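Local coordinates for protein glycosyl hyrolase, family 3 (Deinococcus radiodurans, PDB 3TEV) that probably hydrolyses O-glycosidic bonds, as a family 3 glycoside hydrolase built on a TIM-barrel domain, at residues 186-189 with 194-197; 197-202 with 206-211; 14-19 with 319-324. All coordinates share one frame; numbering follows the deposited sequence.

Overall arrangement
All three contacts lie in the family 3 TIM-barrel domain, whose parallel strands 22-24 and 290-291, the first and last in sequence, lie next to each other. Interactions 1 and 2 are neighbours, with centres about 14 Å apart: they share V197, and strand 196-197 of interaction 1 is followed directly by helix 201-206 of interaction 2. Together they shape the chain between barrel strands 174-180 and 221-224. Interaction 3 lies about 33 Å, centre to centre, from each of the others. In sequence it brackets both other contacts, and it joins the chain just before the first barrel strand to helix 314-330, which follows the last.

Interaction 1: 186-189 with 194-197; sequences THQD and LPRV
H187 has CG placed between its own backbone N and carbonyl carbon (chi1 69°), a torsion that turns the imidazole back over R196. The evidence is a CH-pi contact: R196 CB lies over the ring, 4.2 Å from the centroid of H187. R196 O also stands over a ring face, toward the rim, 3.5 Å from H187 ND1. R196 O accepts from H187 N at 2.9 Å in a nearly straight bond (173°) lying in the carbonyl plane. In return R196 N donates to H187 O, also at 2.9 Å, from a position tilted 34° out of the H187 carbonyl plane. This reciprocal pair is a single antiparallel hydrogen-bonded bridge. It draws the loop after barrel strand 174-180 onto strand 196-197, itself paired in parallel with strand 228-229; the corresponding loop of NagZ-type relatives carries an acid/base histidine, a role not implied here for H187. Apolar packing flanks the bridge. P195 CB lies alongside both T186 CB and Q188 CG, 3.7 Å from Q188 CG, while T186 CG2 meets V197 CG2 at 3.7 Å. The R196 guanidinium leads away to a salt bridge with D230. Past Q188, a water accepts from D189 N (3.0 Å) and donates to L194 O (2.8 Å).

Interaction 2: 197-202 with 206-211; sequences VSKSRA and AGELAP
K199 and E208 meet across a tight turn between two short helices of the family 3 TIM-barrel domain: helix 201-206 ends at A206, G207 is the first residue to leave helical backbone angles, and a type I beta turn from G207 to A210 leads into helix 210-215. The lysine runs fully extended beyond CG and crosses the glutamate side chain at about a right angle. Its NZ donates to E208 OE2 at 2.6 Å in a salt bridge, received on the syn lone pair, the side facing the other carboxylate oxygen. E208 is buried, and its chain is bent at chi2 (70°), which turns the carboxylate back to the ammonium group; OE1 stays farther off, 3.6 Å from K199 NZ. A second carboxylate, that of D185, also forms a salt bridge with K199 NZ, so this one cation is shared by two acids, an arrangement likely to offset the cost of burying the glutamate charge. The methylenes take part too, with K199 CD 3.6 Å from E208 OE2.

Two backbone bonds tie the connection together. A206 N donates to A202 O at 3.2 Å with an angle of 147°, an i to i+4 bond in the last turn of the helix, and A210 N closes the following beta turn onto G207 O at 2.9 Å. At the other end of helix 201-206, S200 is the N-cap: its side chain caps a backbone N of the first turn, and its own N is taken by E203 OE1, the reciprocal pairing of a capping box. R201 NE is held by a salt bridge to D205 one turn on. L209, which also packs on L204 and P181, brings CD1 to 3.9 Å from that same R201 NE.

Interaction 3: 14-19 with 319-324; sequences DPVRPG and TKRERL
R321 reaches from helix 314-330 and closes both terminal nitrogens of its guanidinium on one backbone oxygen, D14 O. NH2 donates to D14 O at 2.8 Å (150°), almost in line with the carbonyl, while NH1 donates to D14 O at 3.0 Å from above the carbonyl plane. The acceptor lies close to the guanidinium plane for both bonds, evidence of an end-on, two-nitrogen grip on a single atom. CG is anti to the backbone N (chi1 -172°), which carries the chain toward segment 14-19, and a bend at chi3 (66°) turns the flat group onto D14.

The helix concerned is the last one modelled, following the final barrel strand 290-291, whereas the segment 14-19 leads into the first, 22-24; the contact therefore ties together the start and the end of the TIM barrel, close to where these two strands pair. V16 supplies the apolar half. Its CG2 lies over the centre of one guanidinium face, 3.8 Å from R321 CZ, the valine and arginine chains running antiparallel alongside one another.

Further polar partners surround NH1: Q20 OE1 accepts from it, and P15 O receives a weak bond of 3.2 Å from R321 NH1. A leucine in place of R321 would probably leave D14 O without its two guanidinium donors and take one of the donors from Q20 OE1, weakening the hold of the helix on segment 14-19. The D14 carboxylate adds only a long ion pair, OD1 to R321 NH1 at 3.7 Å, with the oxygen well out of the guanidinium plane; its OD2 is instead in a salt bridge with R325 of the same helix.

Interaction 1: 186-189 with 194-197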
loop_
_atom_site.group_PDB
_atom_site.type_symbol
_atom_site.label_atom_id
_atom_site.label_comp_id
_atom_site.label_asym_id
_atom_site.label_seq_id
_atom_site.Cartn_x
_atom_site.Cartn_y
_atom_site.Cartn_z
ATOM N N THR A 186 14.340 -10.713 6.293
ATOM C CA THR A 186 14.682 -11.014 4.893
ATOM C C THR A 186 16.196 -11.054 4.696
ATOM O O THR A 186 16.916 -10.404 5.451
ATOM C CB THR A 186 14.041 -9.972 3.939
ATOM O OG1 THR A 186 14.472 -8.650 4.287
ATOM C CG2 THR A 186 12.537 -10.005 4.059
ATOM N N HIS A 187 16.669 -11.848 3.729
ATOM C CA HIS A 187 18.097 -11.856 3.345
ATOM C C HIS A 187 18.312 -11.535 1.858
ATOM O O HIS A 187 17.680 -12.139 0.981
ATOM C CB HIS A 187 18.846 -13.137 3.795
ATOM C CG HIS A 187 18.452 -14.400 3.072
ATOM N ND1 HIS A 187 17.596 -15.340 3.616
ATOM C CD2 HIS A 187 18.839 -14.903 1.872
ATOM C CE1 HIS A 187 17.448 -16.348 2.771
ATOM N NE2 HIS A 187 18.193 -16.109 1.706
ATOM N N GLN A 188 19.176 -10.548 1.599
ATOM C CA GLN A 188 19.539 -10.124 0.243
ATOM C C GLN A 188 20.916 -10.626 -0.134
ATOM O O GLN A 188 21.902 -10.323 0.529
ATOM C CB GLN A 188 19.567 -8.600 0.118
ATOM C CG GLN A 188 18.245 -7.937 -0.072
ATOM C CD GLN A 188 18.375 -6.573 -0.724
ATOM O OE1 GLN A 188 18.340 -6.445 -1.955
ATOM N NE2 GLN A 188 18.503 -5.539 0.100
ATOM N N ASP A 189 20.979 -11.357 -1.233
ATOM C CA ASP A 189 22.230 -11.877 -1.763
ATOM C C ASP A 189 23.147 -10.744 -2.332
ATOM O O ASP A 189 24.370 -10.816 -2.237
ATOM C CB ASP A 189 21.873 -12.958 -2.794
ATOM C CG ASP A 189 23.037 -13.360 -3.655
ATOM O OD1 ASP A 189 23.795 -14.268 -3.244
ATOM O OD2 ASP A 189 23.172 -12.778 -4.762
ATOM N N LEU A 194 16.407 -9.763 -5.389
ATOM C CA LEU A 194 15.223 -9.665 -4.548
ATOM C C LEU A 194 15.527 -10.280 -3.187
ATOM O O LEU A 194 16.157 -11.320 -3.116
ATOM C CB LEU A 194 14.031 -10.389 -5.183
ATOM C CG LEU A 194 13.488 -9.759 -6.472
ATOM C CD1 LEU A 194 12.461 -10.680 -7.119
ATOM C CD2 LEU A 194 12.881 -8.365 -6.207
ATOM N N PRO A 195 15.102 -9.626 -2.100
ATOM C CA PRO A 195 15.282 -10.279 -0.812
ATOM C C PRO A 195 14.472 -11.566 -0.747
ATOM O O PRO A 195 13.421 -11.663 -1.391
ATOM C CB PRO A 195 14.746 -9.254 0.197
ATOM C CG PRO A 195 14.181 -8.122 -0.598
ATOM C CD PRO A 195 14.656 -8.225 -1.986
ATOM N N ARG A 196 14.977 -12.546 0.003
ATOM C CA ARG A 196 14.323 -13.840 0.175
ATOM C C ARG A 196 14.026 -14.133 1.644
ATOM O O ARG A 196 14.715 -13.646 2.539
ATOM C CB ARG A 196 15.184 -14.984 -0.374
ATOM C CG ARG A 196 15.559 -14.880 -1.828
ATOM C CD ARG A 196 16.272 -16.151 -2.311
ATOM N NE ARG A 196 15.345 -17.257 -2.578
ATOM C CZ ARG A 196 14.716 -17.457 -3.745
ATOM N NH1 ARG A 196 14.909 -16.622 -4.771
ATOM N NH2 ARG A 196 13.890 -18.497 -3.890
ATOM N N VAL A 197 13.004 -14.945 1.878
ATOM C CA VAL A 197 12.747 -15.532 3.175
ATOM C C VAL A 197 12.682 -17.031 2.940
ATOM O O VAL A 197 11.891 -17.499 2.133
ATOM C CB VAL A 197 11.437 -15.005 3.786
ATOM C CG1 VAL A 197 11.057 -15.783 5.060
ATOM C CG2 VAL A 197 11.559 -13.527 4.086
HETATM O O HOH W 1 18.555 -12.644 -2.499
#

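Interaction 2: 197-202 with 206-211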
loop_
_atom_site.group_PDB
_atom_site.type_symbol
_atom_site.label_atom_id
_atom_site.label_comp_id
_atom_site.label_asym_id
_atom_site.label_seq_id
_atom_site.Cartn_x
_atom_site.Cartn_y
_atom_site.Cartn_z
ATOM N N VAL A 197 13.004 -14.945 1.878
ATOM C CA VAL A 197 12.747 -15.532 3.175
ATOM C C VAL A 197 12.682 -17.031 2.940
ATOM O O VAL A 197 11.891 -17.499 2.133
ATOM C CB VAL A 197 11.437 -15.005 3.786
ATOM C CG1 VAL A 197 11.057 -15.783 5.060
ATOM C CG2 VAL A 197 11.559 -13.527 4.086
ATOM N N SER A 198 13.528 -17.782 3.627
ATOM C CA SER A 198 13.608 -19.215 3.365
ATOM C C SER A 198 12.985 -20.087 4.473
ATOM O O SER A 198 13.132 -21.312 4.460
ATOM C CB SER A 198 15.063 -19.608 3.153
ATOM O OG SER A 198 15.732 -19.457 4.395
ATOM N N LYS A 199 12.303 -19.452 5.426
ATOM C CA LYS A 199 11.592 -20.151 6.513
ATOM C C LYS A 199 10.497 -21.063 5.984
ATOM O O LYS A 199 9.898 -20.790 4.938
ATOM C CB LYS A 199 10.935 -19.128 7.448
ATOM C CG LYS A 199 11.920 -18.227 8.168
ATOM C CD LYS A 199 11.209 -17.185 9.011
ATOM C CE LYS A 199 12.230 -16.303 9.703
ATOM N NZ LYS A 199 11.583 -15.254 10.540
ATOM N N SER A 200 10.214 -22.121 6.737
ATOM C CA SER A 200 9.113 -23.031 6.432
ATOM C C SER A 200 7.752 -22.363 6.611
ATOM O O SER A 200 7.628 -21.316 7.269
ATOM C CB SER A 200 9.186 -24.257 7.342
ATOM O OG SER A 200 8.885 -23.884 8.682
ATOM N N ARG A 201 6.734 -22.997 6.038
ATOM C CA ARG A 201 5.355 -22.536 6.165
ATOM C C ARG A 201 4.920 -22.421 7.628
ATOM O O ARG A 201 4.371 -21.393 8.023
ATOM C CB ARG A 201 4.390 -23.443 5.381
ATOM C CG ARG A 201 2.916 -23.018 5.457
ATOM C CD ARG A 201 2.750 -21.540 5.052
ATOM N NE ARG A 201 1.380 -21.074 5.231
ATOM C CZ ARG A 201 0.443 -21.148 4.292
ATOM N NH1 ARG A 201 0.726 -21.663 3.097
ATOM N NH2 ARG A 201 -0.776 -20.701 4.546
ATOM N N ALA A 202 5.168 -23.467 8.416
ATOM C CA ALA A 202 4.801 -23.467 9.838
ATOM C C ALA A 202 5.450 -22.289 10.580
ATOM O O ALA A 202 4.807 -21.633 11.393
ATOM C CB ALA A 202 5.166 -24.813 10.505
ATOM N N ALA A 206 3.399 -18.951 12.261
ATOM C CA ALA A 206 3.595 -18.521 13.645
ATOM C C ALA A 206 4.201 -17.105 13.746
ATOM O O ALA A 206 4.059 -16.437 14.778
ATOM C CB ALA A 206 4.465 -19.540 14.400
ATOM N N GLY A 207 4.884 -16.670 12.682
ATOM C CA GLY A 207 5.587 -15.395 12.668
ATOM C C GLY A 207 5.005 -14.431 11.644
ATOM O O GLY A 207 3.934 -13.864 11.863
ATOM N N GLU A 208 5.716 -14.278 10.521
ATOM C CA GLU A 208 5.436 -13.285 9.476
ATOM C C GLU A 208 3.955 -13.104 9.165
ATOM O O GLU A 208 3.461 -11.984 9.144
ATOM C CB GLU A 208 6.198 -13.636 8.173
ATOM C CG GLU A 208 7.707 -13.287 8.170
ATOM C CD GLU A 208 8.565 -14.175 9.095
ATOM O OE1 GLU A 208 8.063 -15.160 9.684
ATOM O OE2 GLU A 208 9.760 -13.877 9.244
ATOM N N LEU A 209 3.257 -14.212 8.939
ATOM C CA LEU A 209 1.857 -14.192 8.526
ATOM C C LEU A 209 0.863 -13.915 9.653
ATOM O O LEU A 209 -0.237 -13.448 9.379
ATOM C CB LEU A 209 1.489 -15.519 7.837
ATOM C CG LEU A 209 2.231 -15.849 6.534
ATOM C CD1 LEU A 209 1.947 -17.274 6.037
ATOM C CD2 LEU A 209 1.882 -14.836 5.463
ATOM N N ALA A 210 1.239 -14.186 10.904
ATOM C CA ALA A 210 0.275 -14.158 12.013
ATOM C C ALA A 210 -0.447 -12.823 12.229
ATOM O O ALA A 210 -1.669 -12.807 12.382
ATOM C CB ALA A 210 0.904 -14.671 13.323
ATOM N N PRO A 211 0.286 -11.697 12.239
ATOM C CA PRO A 211 -0.442 -10.432 12.492
ATOM C C PRO A 211 -1.437 -10.054 11.373
ATOM O O PRO A 211 -2.521 -9.554 11.666
ATOM C CB PRO A 211 0.689 -9.387 12.621
ATOM C CG PRO A 211 1.936 -10.199 12.885
ATOM C CD PRO A 211 1.736 -11.476 12.117
#

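Interaction 3: 14-19 with 319-324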
loop_
_atom_site.group_PDB
_atom_site.type_symbol
_atom_site.label_atom_id
_atom_site.label_comp_id
_atom_site.label_asym_id
_atom_site.label_seq_id
_atom_site.Cartn_x
_atom_site.Cartn_y
_atom_site.Cartn_z
ATOM N N ASP A 14 -19.101 3.210 -18.234
ATOM C CA ASP A 14 -17.998 3.611 -17.380
ATOM C C ASP A 14 -16.897 2.542 -17.430
ATOM O O ASP A 14 -16.539 1.966 -16.401
ATOM C CB ASP A 14 -18.533 3.833 -15.956
ATOM C CG ASP A 14 -17.571 4.593 -15.069
ATOM O OD1 ASP A 14 -16.625 5.237 -15.591
ATOM O OD2 ASP A 14 -17.772 4.554 -13.832
ATOM N N PRO A 15 -16.380 2.245 -18.643
ATOM C CA PRO A 15 -15.357 1.199 -18.730
ATOM C C PRO A 15 -14.111 1.561 -17.923
ATOM O O PRO A 15 -13.829 2.737 -17.707
ATOM C CB PRO A 15 -15.049 1.093 -20.230
ATOM C CG PRO A 15 -15.712 2.263 -20.872
ATOM C CD PRO A 15 -16.739 2.819 -19.956
ATOM N N VAL A 16 -13.406 0.549 -17.431
ATOM C CA VAL A 16 -12.226 0.777 -16.606
ATOM C C VAL A 16 -11.119 1.370 -17.463
ATOM O O VAL A 16 -10.858 0.890 -18.552
ATOM C CB VAL A 16 -11.734 -0.519 -15.955
ATOM C CG1 VAL A 16 -10.467 -0.261 -15.119
ATOM C CG2 VAL A 16 -12.838 -1.126 -15.085
ATOM N N ARG A 17 -10.479 2.420 -16.979
ATOM C CA ARG A 17 -9.328 2.974 -17.672
ATOM C C ARG A 17 -8.040 2.553 -16.980
ATOM O O ARG A 17 -8.029 2.345 -15.775
ATOM C CB ARG A 17 -9.430 4.481 -17.712
ATOM C CG ARG A 17 -10.709 4.952 -18.383
ATOM C CD ARG A 17 -10.802 6.445 -18.312
ATOM N NE ARG A 17 -9.773 7.036 -19.159
ATOM C CZ ARG A 17 -9.472 8.330 -19.181
ATOM N NH1 ARG A 17 -10.134 9.180 -18.374
ATOM N NH2 ARG A 17 -8.509 8.758 -20.012
ATOM N N PRO A 18 -6.940 2.443 -17.745
ATOM C CA PRO A 18 -5.675 2.012 -17.131
ATOM C C PRO A 18 -5.253 2.918 -15.982
ATOM O O PRO A 18 -4.745 2.426 -15.005
ATOM C CB PRO A 18 -4.656 2.084 -18.280
ATOM C CG PRO A 18 -5.359 2.772 -19.424
ATOM C CD PRO A 18 -6.834 2.640 -19.204
ATOM N N GLY A 19 -5.484 4.226 -16.087
ATOM C CA GLY A 19 -5.098 5.142 -15.001
ATOM C C GLY A 19 -5.827 4.915 -13.686
ATOM O O GLY A 19 -5.355 5.333 -12.633
ATOM N N THR A 319 -13.743 -5.425 -11.072
ATOM C CA THR A 319 -13.709 -5.876 -9.681
ATOM C C THR A 319 -12.614 -5.110 -8.898
ATOM O O THR A 319 -12.851 -4.635 -7.788
ATOM C CB THR A 319 -13.449 -7.408 -9.612
ATOM O OG1 THR A 319 -14.480 -8.100 -10.325
ATOM C CG2 THR A 319 -13.415 -7.911 -8.163
ATOM N N LYS A 320 -11.432 -4.973 -9.481
ATOM C CA LYS A 320 -10.353 -4.234 -8.828
ATOM C C LYS A 320 -10.761 -2.777 -8.602
ATOM O O LYS A 320 -10.594 -2.255 -7.507
ATOM C CB LYS A 320 -9.043 -4.308 -9.613
ATOM C CG LYS A 320 -8.512 -5.728 -9.867
ATOM C CD LYS A 320 -7.348 -5.654 -10.916
ATOM C CE LYS A 320 -6.877 -7.026 -11.357
ATOM N NZ LYS A 320 -6.417 -7.823 -10.172
ATOM N N ARG A 321 -11.328 -2.136 -9.617
ATOM C CA ARG A 321 -11.730 -0.733 -9.475
ATOM C C ARG A 321 -12.812 -0.525 -8.404
ATOM O O ARG A 321 -12.769 0.458 -7.663
ATOM C CB ARG A 321 -12.168 -0.124 -10.821
ATOM C CG ARG A 321 -12.408 1.384 -10.728
ATOM C CD ARG A 321 -12.853 2.017 -12.063
ATOM N NE ARG A 321 -14.165 1.504 -12.443
ATOM C CZ ARG A 321 -14.812 1.781 -13.574
ATOM N NH1 ARG A 321 -14.285 2.589 -14.499
ATOM N NH2 ARG A 321 -16.014 1.248 -13.767
ATOM N N GLU A 322 -13.785 -1.436 -8.349
ATOM C CA GLU A 322 -14.822 -1.390 -7.340
ATOM C C GLU A 322 -14.285 -1.508 -5.903
ATOM O O GLU A 322 -14.817 -0.872 -5.005
ATOM C CB GLU A 322 -15.898 -2.452 -7.624
ATOM C CG GLU A 322 -17.003 -2.609 -6.515
ATOM C CD GLU A 322 -17.729 -1.279 -6.119
ATOM O OE1 GLU A 322 -17.830 -0.345 -6.970
ATOM O OE2 GLU A 322 -18.216 -1.185 -4.952
ATOM N N ARG A 323 -13.251 -2.315 -5.676
ATOM C CA ARG A 323 -12.600 -2.345 -4.366
ATOM C C ARG A 323 -12.025 -0.974 -3.997
ATOM O O ARG A 323 -12.135 -0.529 -2.838
ATOM C CB ARG A 323 -11.486 -3.380 -4.321
ATOM C CG ARG A 323 -12.017 -4.793 -4.282
ATOM C CD ARG A 323 -10.925 -5.764 -3.866
ATOM N NE ARG A 323 -11.388 -7.148 -3.962
ATOM C CZ ARG A 323 -11.133 -7.964 -4.981
ATOM N NH1 ARG A 323 -10.400 -7.556 -6.022
ATOM N NH2 ARG A 323 -11.619 -9.195 -4.949
ATOM N N LEU A 324 -11.451 -0.305 -4.994
ATOM C CA LEU A 324 -10.856 1.006 -4.796
ATOM C C LEU A 324 -11.941 2.033 -4.540
ATOM O O LEU A 324 -11.799 2.920 -3.718
ATOM C CB LEU A 324 -10.046 1.407 -6.024
ATOM C CG LEU A 324 -8.824 0.530 -6.330
ATOM C CD1 LEU A 324 -8.087 0.979 -7.622
ATOM C CD2 LEU A 324 -7.877 0.500 -5.149
#